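Local structure of arginyl-trna synthetase (Thermus thermophilus, 1IQ0) at residues M276-V281 against V364-A369; T300-D305 against Q357-A362. The protein probably joins L-arginine to tRNA(Arg) at the expense of ATP, as a monomeric class I aminoacyl-tRNA synthetase. One frame throughout, in Å; residues are numbered along the deposited sequence.

Contact 1: M276-V281 against V364-A369; sequences MDASPV and VRAALA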
loop_
_atom_site.group_PDB
_atom_site.type_symbol
_atom_site.label_atom_id
_atom_site.label_comp_id
_atom_site.label_asym_id
_atom_site.label_seq_id
_atom_site.Cartn_x
_atom_site.Cartn_y
_atom_site.Cartn_z
ATOM N N MET A 276 32.342 4.582 3.077
ATOM C CA MET A 276 31.560 5.560 3.820
ATOM C C MET A 276 31.472 5.089 5.272
ATOM O O MET A 276 30.982 3.989 5.545
ATOM C CB MET A 276 30.143 5.665 3.247
ATOM C CG MET A 276 29.285 6.721 3.929
ATOM S SD MET A 276 27.555 6.669 3.431
ATOM C CE MET A 276 27.667 7.325 1.780
ATOM N N ASP A 277 31.954 5.911 6.196
ATOM C CA ASP A 277 31.904 5.569 7.617
ATOM C C ASP A 277 30.573 6.059 8.167
ATOM O O ASP A 277 30.375 7.260 8.364
ATOM C CB ASP A 277 33.065 6.240 8.363
ATOM C CG ASP A 277 33.054 5.950 9.863
ATOM O OD1 ASP A 277 33.838 6.592 10.592
ATOM O OD2 ASP A 277 32.268 5.088 10.311
ATOM N N ALA A 278 29.659 5.127 8.410
ATOM C CA ALA A 278 28.334 5.464 8.922
ATOM C C ALA A 278 28.249 5.562 10.449
ATOM O O ALA A 278 27.185 5.876 10.985
ATOM C CB ALA A 278 27.315 4.433 8.422
ATOM N N SER A 279 29.352 5.308 11.150
ATOM C CA SER A 279 29.324 5.351 12.614
ATOM C C SER A 279 28.915 6.687 13.240
ATOM O O SER A 279 28.238 6.709 14.266
ATOM C CB SER A 279 30.673 4.901 13.198
ATOM O OG SER A 279 31.716 5.814 12.901
ATOM N N PRO A 280 29.310 7.818 12.634
ATOM C CA PRO A 280 28.931 9.110 13.216
ATOM C C PRO A 280 27.439 9.442 13.171
ATOM O O PRO A 280 26.997 10.410 13.791
ATOM C CB PRO A 280 29.776 10.107 12.424
ATOM C CG PRO A 280 29.933 9.443 11.104
ATOM C CD PRO A 280 30.196 8.006 11.473
ATOM N N VAL A 281 26.663 8.648 12.443
ATOM C CA VAL A 281 25.226 8.889 12.350
ATOM C C VAL A 281 24.441 7.663 12.788
ATOM O O VAL A 281 23.272 7.765 13.150
ATOM C CB VAL A 281 24.795 9.262 10.909
ATOM C CG1 VAL A 281 25.468 10.552 10.483
ATOM C CG2 VAL A 281 25.138 8.136 9.951
ATOM N N VAL A 364 21.063 4.395 3.070
ATOM C CA VAL A 364 20.629 5.689 2.548
ATOM C C VAL A 364 20.435 6.691 3.668
ATOM O O VAL A 364 20.701 7.885 3.501
ATOM C CB VAL A 364 19.315 5.577 1.730
ATOM C CG1 VAL A 364 19.450 4.490 0.683
ATOM C CG2 VAL A 364 18.148 5.315 2.647
ATOM N N ARG A 365 19.977 6.197 4.814
ATOM C CA ARG A 365 19.763 7.047 5.979
ATOM C C ARG A 365 21.064 7.767 6.303
ATOM O O ARG A 365 21.109 8.997 6.371
ATOM C CB ARG A 365 19.337 6.204 7.185
ATOM C CG ARG A 365 17.892 6.396 7.624
ATOM C CD ARG A 365 16.902 5.891 6.583
ATOM N NE ARG A 365 15.515 6.137 6.979
ATOM C CZ ARG A 365 14.930 5.603 8.048
ATOM N NH1 ARG A 365 15.605 4.783 8.841
ATOM N NH2 ARG A 365 13.664 5.893 8.326
ATOM N N ALA A 366 22.123 6.984 6.493
ATOM C CA ALA A 366 23.436 7.525 6.821
ATOM C C ALA A 366 23.970 8.397 5.697
ATOM O O ALA A 366 24.585 9.434 5.951
ATOM C CB ALA A 366 24.413 6.386 7.103
ATOM N N ALA A 367 23.735 7.972 4.455
ATOM C CA ALA A 367 24.204 8.722 3.301
ATOM C C ALA A 367 23.530 10.088 3.253
ATOM O O ALA A 367 24.187 11.109 3.018
ATOM C CB ALA A 367 23.931 7.943 2.016
ATOM N N LEU A 368 22.220 10.111 3.474
ATOM C CA LEU A 368 21.500 11.377 3.467
ATOM C C LEU A 368 22.005 12.291 4.592
ATOM O O LEU A 368 22.153 13.491 4.394
ATOM C CB LEU A 368 19.991 11.138 3.609
ATOM C CG LEU A 368 19.255 10.667 2.351
ATOM C CD1 LEU A 368 17.898 10.105 2.735
ATOM C CD2 LEU A 368 19.102 11.828 1.371
ATOM N N ALA A 369 22.279 11.729 5.766
ATOM C CA ALA A 369 22.772 12.542 6.884
ATOM C C ALA A 369 24.183 13.081 6.613
ATOM O O ALA A 369 24.437 14.280 6.749
ATOM C CB ALA A 369 22.760 11.725 8.185
#
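Ala278 and Ala366 are the nearest CA pair, 5.7 Å apart, where the chain leaving strand 274-277 passes helix 361-370. Their methyls meet directly, CB to CB at 3.7 Å. All four close pairs are apolar side chains, and no hydrogen bond spans the segments. Val281 straddles this side of the helix: CG1 is anti to the carbonyl carbon (chi1 -62°) and reaches Ala369 CB at 3.7 Å, while CG2, between the backbone N and the carbonyl carbon, presses on Ala366 CB at 3.4 Å, tighter than usual van der Waals contact. Strand 274-277 is the middle strand of a small three-stranded antiparallel sheet, and the contact sets its exit against an alanine face of helix 361-370. At the strand end Met276 is extended through chi1 and chi2, which carries SD to 3.9 Å from Ala367 CA; a bend at chi3 (-73°) then turns CE to 3.8 Å from Ala367 CB. An alanine at Met276 would probably leave a gap beside Ala367, as SD and CE supply that contact. The turn after the strand is an Asx turn: Asp277 OD2 accepts from Ser279 N at 3.0 Å, above the carboxylate plane, and from Ser279 OG at 2.7 Å on the syn side, both from the same face. Ile306 of helix 301-312 touches both Met276 and Ala367, and Leu370 meets Met276 and Val281.

Contact 2: T300-D305 against Q357-A362; sequences TYYAKD and QSHPQA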
loop_
_atom_site.group_PDB
_atom_site.type_symbol
_atom_site.label_atom_id
_atom_site.label_comp_id
_atom_site.label_asym_id
_atom_site.label_seq_id
_atom_site.Cartn_x
_atom_site.Cartn_y
_atom_site.Cartn_z
ATOM N N THR A 300 29.447 -0.067 -6.266
ATOM C CA THR A 300 28.649 -1.032 -5.525
ATOM C C THR A 300 27.161 -0.728 -5.683
ATOM O O THR A 300 26.790 0.369 -6.110
ATOM C CB THR A 300 29.016 -0.977 -4.031
ATOM O OG1 THR A 300 28.471 -2.112 -3.360
ATOM C CG2 THR A 300 28.453 0.280 -3.394
ATOM N N TYR A 301 26.312 -1.697 -5.343
ATOM C CA TYR A 301 24.862 -1.498 -5.416
ATOM C C TYR A 301 24.440 -0.437 -4.398
ATOM O O TYR A 301 23.462 0.287 -4.598
ATOM C CB TYR A 301 24.120 -2.808 -5.139
ATOM C CG TYR A 301 24.132 -3.764 -6.306
ATOM C CD1 TYR A 301 25.317 -4.358 -6.736
ATOM C CD2 TYR A 301 22.961 -4.049 -7.006
ATOM C CE1 TYR A 301 25.334 -5.213 -7.834
ATOM C CE2 TYR A 301 22.968 -4.901 -8.104
ATOM C CZ TYR A 301 24.156 -5.478 -8.513
ATOM O OH TYR A 301 24.167 -6.314 -9.604
ATOM N N TYR A 302 25.188 -0.355 -3.303
ATOM C CA TYR A 302 24.914 0.626 -2.259
ATOM C C TYR A 302 25.126 2.046 -2.786
ATOM O O TYR A 302 24.321 2.931 -2.526
ATOM C CB TYR A 302 25.817 0.367 -1.049
ATOM C CG TYR A 302 25.433 -0.870 -0.255
ATOM C CD1 TYR A 302 26.213 -1.308 0.820
ATOM C CD2 TYR A 302 24.268 -1.582 -0.558
ATOM C CE1 TYR A 302 25.838 -2.423 1.573
ATOM C CE2 TYR A 302 23.887 -2.694 0.186
ATOM C CZ TYR A 302 24.673 -3.107 1.249
ATOM O OH TYR A 302 24.275 -4.198 1.988
ATOM N N ALA A 303 26.205 2.258 -3.532
ATOM C CA ALA A 303 26.485 3.573 -4.090
ATOM C C ALA A 303 25.375 3.942 -5.079
ATOM O O ALA A 303 24.893 5.075 -5.090
ATOM C CB ALA A 303 27.848 3.575 -4.790
ATOM N N LYS A 304 24.963 2.982 -5.902
ATOM C CA LYS A 304 23.906 3.235 -6.876
ATOM C C LYS A 304 22.561 3.512 -6.201
ATOM O O LYS A 304 21.790 4.343 -6.688
ATOM C CB LYS A 304 23.779 2.065 -7.863
ATOM C CG LYS A 304 25.010 1.891 -8.759
ATOM C CD LYS A 304 24.731 1.018 -9.984
ATOM C CE LYS A 304 23.665 1.636 -10.889
ATOM N NZ LYS A 304 23.994 3.030 -11.353
ATOM N N ASP A 305 22.275 2.827 -5.091
ATOM C CA ASP A 305 21.016 3.066 -4.379
ATOM C C ASP A 305 21.029 4.481 -3.814
ATOM O O ASP A 305 20.016 5.181 -3.836
ATOM C CB ASP A 305 20.813 2.063 -3.236
ATOM C CG ASP A 305 20.487 0.660 -3.734
ATOM O OD1 ASP A 305 19.941 0.535 -4.852
ATOM O OD2 ASP A 305 20.763 -0.316 -3.005
ATOM N N GLN A 357 15.504 -9.898 -0.665
ATOM C CA GLN A 357 16.214 -9.045 -1.611
ATOM C C GLN A 357 16.059 -7.580 -1.213
ATOM O O GLN A 357 15.432 -6.799 -1.929
ATOM C CB GLN A 357 15.662 -9.251 -3.026
ATOM C CG GLN A 357 15.857 -10.653 -3.586
ATOM C CD GLN A 357 17.312 -10.973 -3.878
ATOM O OE1 GLN A 357 18.155 -10.970 -2.981
ATOM N NE2 GLN A 357 17.612 -11.251 -5.142
ATOM N N SER A 358 16.636 -7.210 -0.074
ATOM C CA SER A 358 16.544 -5.840 0.419
ATOM C C SER A 358 17.865 -5.321 0.977
ATOM O O SER A 358 18.706 -6.093 1.437
ATOM C CB SER A 358 15.466 -5.749 1.502
ATOM O OG SER A 358 15.391 -4.442 2.044
ATOM N N HIS A 359 18.033 -4.002 0.931
ATOM C CA HIS A 359 19.234 -3.349 1.440
ATOM C C HIS A 359 18.871 -2.617 2.731
ATOM O O HIS A 359 17.751 -2.125 2.881
ATOM C CB HIS A 359 19.776 -2.348 0.415
ATOM C CG HIS A 359 20.039 -2.941 -0.935
ATOM N ND1 HIS A 359 19.038 -3.453 -1.731
ATOM C CD2 HIS A 359 21.188 -3.089 -1.636
ATOM C CE1 HIS A 359 19.559 -3.891 -2.864
ATOM N NE2 HIS A 359 20.862 -3.681 -2.832
ATOM N N PRO A 360 19.815 -2.530 3.681
ATOM C CA PRO A 360 19.576 -1.855 4.962
ATOM C C PRO A 360 19.269 -0.359 4.841
ATOM O O PRO A 360 20.024 0.389 4.219
ATOM C CB PRO A 360 20.864 -2.124 5.733
ATOM C CG PRO A 360 21.896 -2.158 4.648
ATOM C CD PRO A 360 21.212 -2.991 3.588
ATOM N N GLN A 361 18.159 0.065 5.443
ATOM C CA GLN A 361 17.754 1.469 5.417
ATOM C C GLN A 361 18.875 2.330 5.976
ATOM O O GLN A 361 18.995 3.513 5.645
ATOM C CB GLN A 361 16.488 1.683 6.251
ATOM C CG GLN A 361 15.238 1.046 5.670
ATOM C CD GLN A 361 14.001 1.334 6.499
ATOM O OE1 GLN A 361 13.658 2.492 6.741
ATOM N NE2 GLN A 361 13.322 0.280 6.938
ATOM N N ALA A 362 19.693 1.725 6.830
ATOM C CA ALA A 362 20.817 2.413 7.445
ATOM C C ALA A 362 21.707 3.066 6.386
ATOM O O ALA A 362 22.256 4.147 6.610
ATOM C CB ALA A 362 21.633 1.427 8.280
#
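His359 meets Tyr302 rim to rim and Asp305 over one face of its imidazole. The aromatic planes stand at 69° with centroids 5.7 Å apart, and neither ring covers the other; the nearest atoms are Tyr302 CE2 and His359 CD2, 3.3 Å apart, so this is an edge contact and not a stack. Asp305 comes from the helix one turn after Tyr301, and with CG anti to the carbonyl carbon (chi1 -72°) the carboxylate is carried out toward the imidazole. Its OD2 lies above the imidazole plane, displaced toward the rim, 3.1 Å from His359 CD2, and the carboxylate and ring planes are 90° apart. The same oxygen is 3.4 Å from His359 NE2, but the angle is too poor for a hydrogen bond. Beyond His359, Pro360 crosses the Tyr302 side chain at about a right angle, with CD 3.7 Å from Tyr302 OH. The contact thus joins the first turn of helix 301-312 to the strand-to-helix connection of a beta-alpha-beta crossover in the Rossmann-type catalytic domain of class I synthetases: strand 348-354, helix 361-370 and the adjacent parallel strand 380-390. Ala303 packs against helix 248-256, Lys304 forms a salt bridge with Glu240, and Ser358 touches His382 on strand 380-390.

How the contacts relate
Contacts 1 and 2 share helix 361-370: contact 2 involves the connection leading into it, and contact 1 its body. Their second segments lie close in sequence, their centres lie 12 Å apart, and contact 2 is nested inside the chain loop closed by contact 1. Burial separates them, with four of six touching residues buried in contact 1 and none of five in contact 2. The chemistry differs too: methyl and thioether packing in the first, aromatic, carboxylate and proline groups in the second, with no hydrogen bond across either. Helix 301-312 links both, supplying Tyr302 and Asp305 to contact 2 and Ile306 to the surroundings of contact 1.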